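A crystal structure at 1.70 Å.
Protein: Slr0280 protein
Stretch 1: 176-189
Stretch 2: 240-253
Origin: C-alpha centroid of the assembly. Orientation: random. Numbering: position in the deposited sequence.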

# COMPACT_ATOMS: atom_id res chain seq x y z
N PHE A 176 -16.22 -5.91 -21.67
CA PHE A 176 -15.33 -5.51 -20.59
C PHE A 176 -16.15 -4.83 -19.49
O PHE A 176 -17.13 -4.13 -19.78
N TRP A 177 -15.76 -5.03 -18.24
CA TRP A 177 -16.47 -4.41 -17.14
C TRP A 177 -15.55 -4.17 -15.95
O TRP A 177 -14.48 -4.78 -15.84
N GLN A 178 -15.98 -3.28 -15.05
CA GLN A 178 -15.28 -3.04 -13.81
C GLN A 178 -16.30 -2.75 -12.72
O GLN A 178 -17.47 -2.47 -13.01
N VAL A 179 -15.88 -2.85 -11.46
CA VAL A 179 -16.78 -2.61 -10.33
C VAL A 179 -16.05 -1.82 -9.25
O VAL A 179 -14.90 -2.10 -8.95
N SER A 180 -16.73 -0.81 -8.70
CA SER A 180 -16.18 -0.03 -7.58
C SER A 180 -17.22 0.10 -6.46
O SER A 180 -18.42 0.19 -6.74
N GLN A 181 -16.78 0.09 -5.21
CA GLN A 181 -17.70 0.24 -4.08
C GLN A 181 -17.13 1.14 -3.00
O GLN A 181 -15.96 1.01 -2.61
N ALA A 182 -17.95 2.06 -2.52
CA ALA A 182 -17.59 2.90 -1.38
C ALA A 182 -18.71 2.81 -0.38
O ALA A 182 -19.79 3.35 -0.62
N ARG A 183 -18.44 2.15 0.75
CA ARG A 183 -19.48 1.89 1.74
C ARG A 183 -20.69 1.23 1.07
O ARG A 183 -20.55 0.19 0.43
N GLU A 184 -21.87 1.84 1.18
CA GLU A 184 -23.11 1.23 0.67
C GLU A 184 -23.43 1.54 -0.80
O GLU A 184 -24.43 1.04 -1.34
N GLU A 185 -22.59 2.34 -1.44
CA GLU A 185 -22.77 2.67 -2.85
C GLU A 185 -21.84 1.81 -3.70
O GLU A 185 -20.64 1.74 -3.43
N ALA A 186 -22.37 1.16 -4.72
CA ALA A 186 -21.53 0.40 -5.61
C ALA A 186 -21.95 0.63 -7.05
O ALA A 186 -23.12 0.93 -7.32
N VAL A 187 -21.01 0.51 -7.98
CA VAL A 187 -21.32 0.68 -9.39
C VAL A 187 -20.58 -0.32 -10.26
O VAL A 187 -19.37 -0.54 -10.10
N VAL A 188 -21.33 -0.95 -11.15
CA VAL A 188 -20.74 -1.81 -12.16
C VAL A 188 -20.76 -1.05 -13.49
O VAL A 188 -21.82 -0.61 -13.95
N THR A 189 -19.59 -0.85 -14.09
CA THR A 189 -19.51 -0.21 -15.39
C THR A 189 -19.26 -1.30 -16.41
O THR A 189 -18.35 -2.11 -16.24
N PHE A 240 -25.76 0.60 -7.56
CA PHE A 240 -26.36 -0.14 -6.45
C PHE A 240 -26.35 0.63 -5.14
O PHE A 240 -25.35 1.26 -4.78
N GLN A 241 -27.47 0.54 -4.43
CA GLN A 241 -27.54 0.93 -3.04
C GLN A 241 -27.68 -0.36 -2.21
O GLN A 241 -28.69 -1.06 -2.29
N LEU A 242 -26.66 -0.68 -1.43
CA LEU A 242 -26.61 -1.97 -0.74
C LEU A 242 -26.84 -1.84 0.75
O LEU A 242 -26.47 -0.83 1.35
N PRO A 243 -27.46 -2.86 1.36
CA PRO A 243 -27.51 -2.94 2.83
C PRO A 243 -26.09 -2.92 3.39
O PRO A 243 -25.15 -3.39 2.73
N VAL A 244 -25.93 -2.34 4.58
CA VAL A 244 -24.63 -2.30 5.24
C VAL A 244 -24.03 -3.70 5.32
O VAL A 244 -24.72 -4.66 5.65
N GLY A 245 -22.75 -3.82 4.98
CA GLY A 245 -22.06 -5.09 5.06
C GLY A 245 -22.03 -5.87 3.75
O GLY A 245 -21.21 -6.76 3.58
N TYR A 246 -22.93 -5.54 2.82
CA TYR A 246 -22.99 -6.25 1.55
C TYR A 246 -21.98 -5.75 0.53
O TYR A 246 -21.70 -4.55 0.47
N LYS A 247 -21.43 -6.66 -0.25
CA LYS A 247 -20.51 -6.32 -1.33
C LYS A 247 -21.02 -6.94 -2.60
O LYS A 247 -21.94 -7.75 -2.57
N LEU A 248 -20.44 -6.56 -3.73
CA LEU A 248 -20.79 -7.20 -4.99
C LEU A 248 -19.75 -8.26 -5.35
O LEU A 248 -18.56 -8.03 -5.21
N GLN A 249 -20.22 -9.42 -5.78
CA GLN A 249 -19.32 -10.39 -6.41
C GLN A 249 -19.82 -10.60 -7.82
O GLN A 249 -20.94 -11.06 -8.02
N VAL A 250 -18.99 -10.26 -8.81
CA VAL A 250 -19.41 -10.27 -10.20
C VAL A 250 -18.68 -11.34 -10.99
O VAL A 250 -17.47 -11.50 -10.86
N SER A 251 -19.43 -12.07 -11.83
CA SER A 251 -18.84 -13.13 -12.66
C SER A 251 -19.53 -13.21 -14.01
O SER A 251 -20.51 -12.49 -14.26
N THR A 252 -19.03 -14.07 -14.88
CA THR A 252 -19.60 -14.19 -16.23
C THR A 252 -20.09 -15.61 -16.52
O THR A 252 -19.69 -16.56 -15.84
N LEU A 253 -20.97 -15.73 -17.50
CA LEU A 253 -21.49 -17.02 -17.96
C LEU A 253 -21.66 -16.96 -19.47
O LEU A 253 -21.63 -15.87 -20.05

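The firmest polar link made by a side chain is that of Q181. Its CA-to-CB bond points toward the second stretch, and an extended chain (chi1 179°, chi2 168°, both t) carries the amide to the backbone at the start of strand 247-253. There Q181 NE2 donates to Y246 O at 2.8 Å with an N-H...O angle of 166°, close to linear. The same nitrogen donates to R183 O, also at 2.8 Å and 164°, so both amide hydrogens are used and the turn from A182 to E185, type II', is tied to the second stretch. The other end of the amide works through water 1, which donates to Q181 OE1 at 2.6 Å and accepts from L248 N at 3.0 Å.

Backbone pairing fixes the edge where the stretches meet as a sheet. A186 N donates to F240 O at 3.0 Å and F240 N to A186 O at 2.7 Å, the signature of an antiparallel hydrogen-bonded pair; L242 N donates to E184 O at 2.8 Å and 171°. E185 and Q241 form the adjacent non-hydrogen-bonded pair, where E185 CA lies 3.5 Å from F240 O in a CA-H...O contact.

Two further waters extend the carboxylates. E184 (chi1 m, chi2 p) sends its acid group to water 2, which donates to E184 OE2 at 2.6 Å and accepts from G245 N at 3.0 Å, within the type II turn from P243 to Y246. The same E184 OE2 sits 3.7 Å from V244 CG2. The side chains of E185 (chi1 m, chi2 t) and Q241 (chi1 t, chi2 p) share one face of the sheet, and water 3 donates to both E185 OE2, at 2.7 Å, and Q241 OE1, at 3.2 Å.

A186 and F240 occupy the opposite face, and here the apolar packing begins. L248 (chi1 m, chi2 t) points toward the first stretch, and its CD1 is a common meeting point: A186 CB is 3.7 Å from L248 CD1, V188 CG2 is 3.8 Å from it and V179 CG2 3.9 Å. L242 (chi1 m, chi2 t) adds its own CD1, 4.1 Å from A186 CB and 3.6 Å from Q181 NE2, so a methyl of L242 packs against the amide. V188, in the t rotamer, also reaches F240, with V188 CG2 4.2 Å from F240 CE1.

Farther along, strands 177-182 and 247-253 run nearly antiparallel at 170°, their axes 8.2 Å apart at closest approach, a spacing that leaves room for side chains between them. W177 (chi1 p, chi2 -86°) and V250 (t) both point inward. V250 CG1 lies 3.7 Å from the centroid of the six-membered ring of W177, 20° off its normal, a CH-pi contact over one face; W177 CZ3 and V250 CB approach to 3.5 Å. T252 (p) contributes a methyl, with its CG2 3.8 Å from W177 NE1, which is buried without a polar partner in the model.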

# COMPACT_ATOMS: atom_id res chain seq x y z
CB PHE A 176 -14.28 -4.54 -21.11
CG PHE A 176 -13.46 -5.10 -22.24
CD1 PHE A 176 -12.93 -6.38 -22.15
CD2 PHE A 176 -13.25 -4.36 -23.39
CE1 PHE A 176 -12.16 -6.91 -23.18
CE2 PHE A 176 -12.47 -4.88 -24.44
CZ PHE A 176 -11.94 -6.16 -24.33
CB TRP A 177 -17.68 -5.27 -16.73
CG TRP A 177 -17.30 -6.67 -16.39
CD1 TRP A 177 -17.15 -7.73 -17.25
CD2 TRP A 177 -16.98 -7.17 -15.08
NE1 TRP A 177 -16.78 -8.86 -16.56
CE2 TRP A 177 -16.67 -8.55 -15.24
CE3 TRP A 177 -16.94 -6.60 -13.81
CZ2 TRP A 177 -16.31 -9.35 -14.14
CZ3 TRP A 177 -16.58 -7.40 -12.73
CH2 TRP A 177 -16.26 -8.76 -12.91
CB GLN A 178 -14.31 -1.86 -13.96
CG GLN A 178 -14.99 -0.56 -14.38
CD GLN A 178 -14.00 0.56 -14.68
OE1 GLN A 178 -13.76 1.43 -13.83
NE2 GLN A 178 -13.44 0.56 -15.88
CB VAL A 179 -17.39 -3.95 -9.79
CG1 VAL A 179 -16.30 -4.99 -9.52
CG2 VAL A 179 -18.25 -3.70 -8.54
CB SER A 180 -15.74 1.35 -8.08
OG SER A 180 -15.32 2.19 -7.01
CB GLN A 181 -18.07 -1.12 -3.47
CG GLN A 181 -19.02 -1.02 -2.26
CD GLN A 181 -19.61 -2.36 -1.85
OE1 GLN A 181 -19.32 -3.38 -2.46
NE2 GLN A 181 -20.44 -2.35 -0.82
CB ALA A 182 -17.39 4.36 -1.82
CB ARG A 183 -19.87 3.18 2.49
CG ARG A 183 -18.80 3.68 3.46
CD ARG A 183 -19.05 5.13 3.90
NE ARG A 183 -19.21 6.02 2.75
CZ ARG A 183 -18.20 6.52 2.03
NH1 ARG A 183 -16.94 6.22 2.33
NH2 ARG A 183 -18.46 7.32 1.00
CB GLU A 184 -24.30 1.61 1.56
CG GLU A 184 -24.25 1.00 2.96
CD GLU A 184 -23.24 1.68 3.86
OE1 GLU A 184 -23.30 2.92 4.02
OE2 GLU A 184 -22.37 0.97 4.41
CB GLU A 185 -22.47 4.15 -3.12
CG GLU A 185 -23.47 5.14 -2.51
CD GLU A 185 -23.08 6.60 -2.71
OE1 GLU A 185 -21.99 6.87 -3.27
OE2 GLU A 185 -23.86 7.50 -2.31
CB ALA A 186 -21.57 -1.09 -5.25
CB VAL A 187 -21.09 2.13 -9.87
CG1 VAL A 187 -19.68 2.60 -9.54
CG2 VAL A 187 -21.40 2.27 -11.38
CB VAL A 188 -21.54 -3.14 -12.30
CG1 VAL A 188 -20.99 -3.98 -13.45
CG2 VAL A 188 -21.49 -3.93 -11.00
CB THR A 189 -18.38 0.84 -15.47
OG1 THR A 189 -18.52 1.79 -14.41
CG2 THR A 189 -18.39 1.58 -16.80
CB PHE A 240 -25.60 -1.45 -6.20
CG PHE A 240 -25.83 -2.50 -7.25
CD1 PHE A 240 -25.09 -2.51 -8.43
CD2 PHE A 240 -26.80 -3.48 -7.07
CE1 PHE A 240 -25.31 -3.48 -9.41
CE2 PHE A 240 -27.03 -4.46 -8.04
CZ PHE A 240 -26.28 -4.46 -9.21
CB GLN A 241 -28.73 1.85 -2.80
CG GLN A 241 -28.83 2.37 -1.37
CD GLN A 241 -27.78 3.43 -1.07
OE1 GLN A 241 -27.44 4.24 -1.93
NE2 GLN A 241 -27.25 3.42 0.16
CB LEU A 242 -25.24 -2.63 -0.95
CG LEU A 242 -24.86 -2.93 -2.40
CD1 LEU A 242 -23.42 -3.44 -2.50
CD2 LEU A 242 -25.83 -3.94 -3.00
CB PRO A 243 -28.14 -4.32 3.08
CG PRO A 243 -28.89 -4.64 1.83
CD PRO A 243 -28.11 -4.01 0.71
CB VAL A 244 -24.76 -1.73 6.67
CG1 VAL A 244 -23.49 -2.00 7.47
CG2 VAL A 244 -25.05 -0.23 6.62
CB TYR A 246 -24.41 -6.20 0.98
CG TYR A 246 -25.32 -7.19 1.67
CD1 TYR A 246 -25.69 -7.01 2.99
CD2 TYR A 246 -25.78 -8.31 1.00
CE1 TYR A 246 -26.52 -7.93 3.64
CE2 TYR A 246 -26.61 -9.23 1.63
CZ TYR A 246 -26.98 -9.03 2.95
OH TYR A 246 -27.80 -9.95 3.58
CB LYS A 247 -19.11 -6.87 -1.04
CG LYS A 247 -18.54 -6.47 0.32
CD LYS A 247 -17.14 -7.06 0.49
CE LYS A 247 -16.75 -7.21 1.95
NZ LYS A 247 -15.41 -7.82 2.10
CB LEU A 248 -20.87 -6.19 -6.12
CG LEU A 248 -21.87 -5.06 -5.96
CD1 LEU A 248 -21.92 -4.23 -7.23
CD2 LEU A 248 -23.25 -5.64 -5.63
CB GLN A 249 -19.31 -11.71 -5.63
CG GLN A 249 -18.53 -12.83 -6.32
CD GLN A 249 -18.54 -14.13 -5.52
OE1 GLN A 249 -18.75 -14.13 -4.31
NE2 GLN A 249 -18.29 -15.24 -6.21
CB VAL A 250 -19.15 -8.90 -10.86
CG1 VAL A 250 -19.75 -8.86 -12.27
CG2 VAL A 250 -19.74 -7.80 -10.02
CB SER A 251 -18.94 -14.47 -11.95
OG SER A 251 -20.28 -14.74 -11.61
CB THR A 252 -18.59 -13.76 -17.31
OG1 THR A 252 -17.49 -14.68 -17.34
CG2 THR A 252 -18.08 -12.35 -17.04
CB LEU A 253 -22.83 -17.34 -17.30
CG LEU A 253 -22.85 -17.68 -15.81
CD1 LEU A 253 -24.27 -17.87 -15.31
CD2 LEU A 253 -22.01 -18.91 -15.52
O HOH W 1 -18.12 -4.79 -4.26
O HOH W 2 -21.48 -1.39 3.66
O HOH W 3 -26.11 6.95 -0.96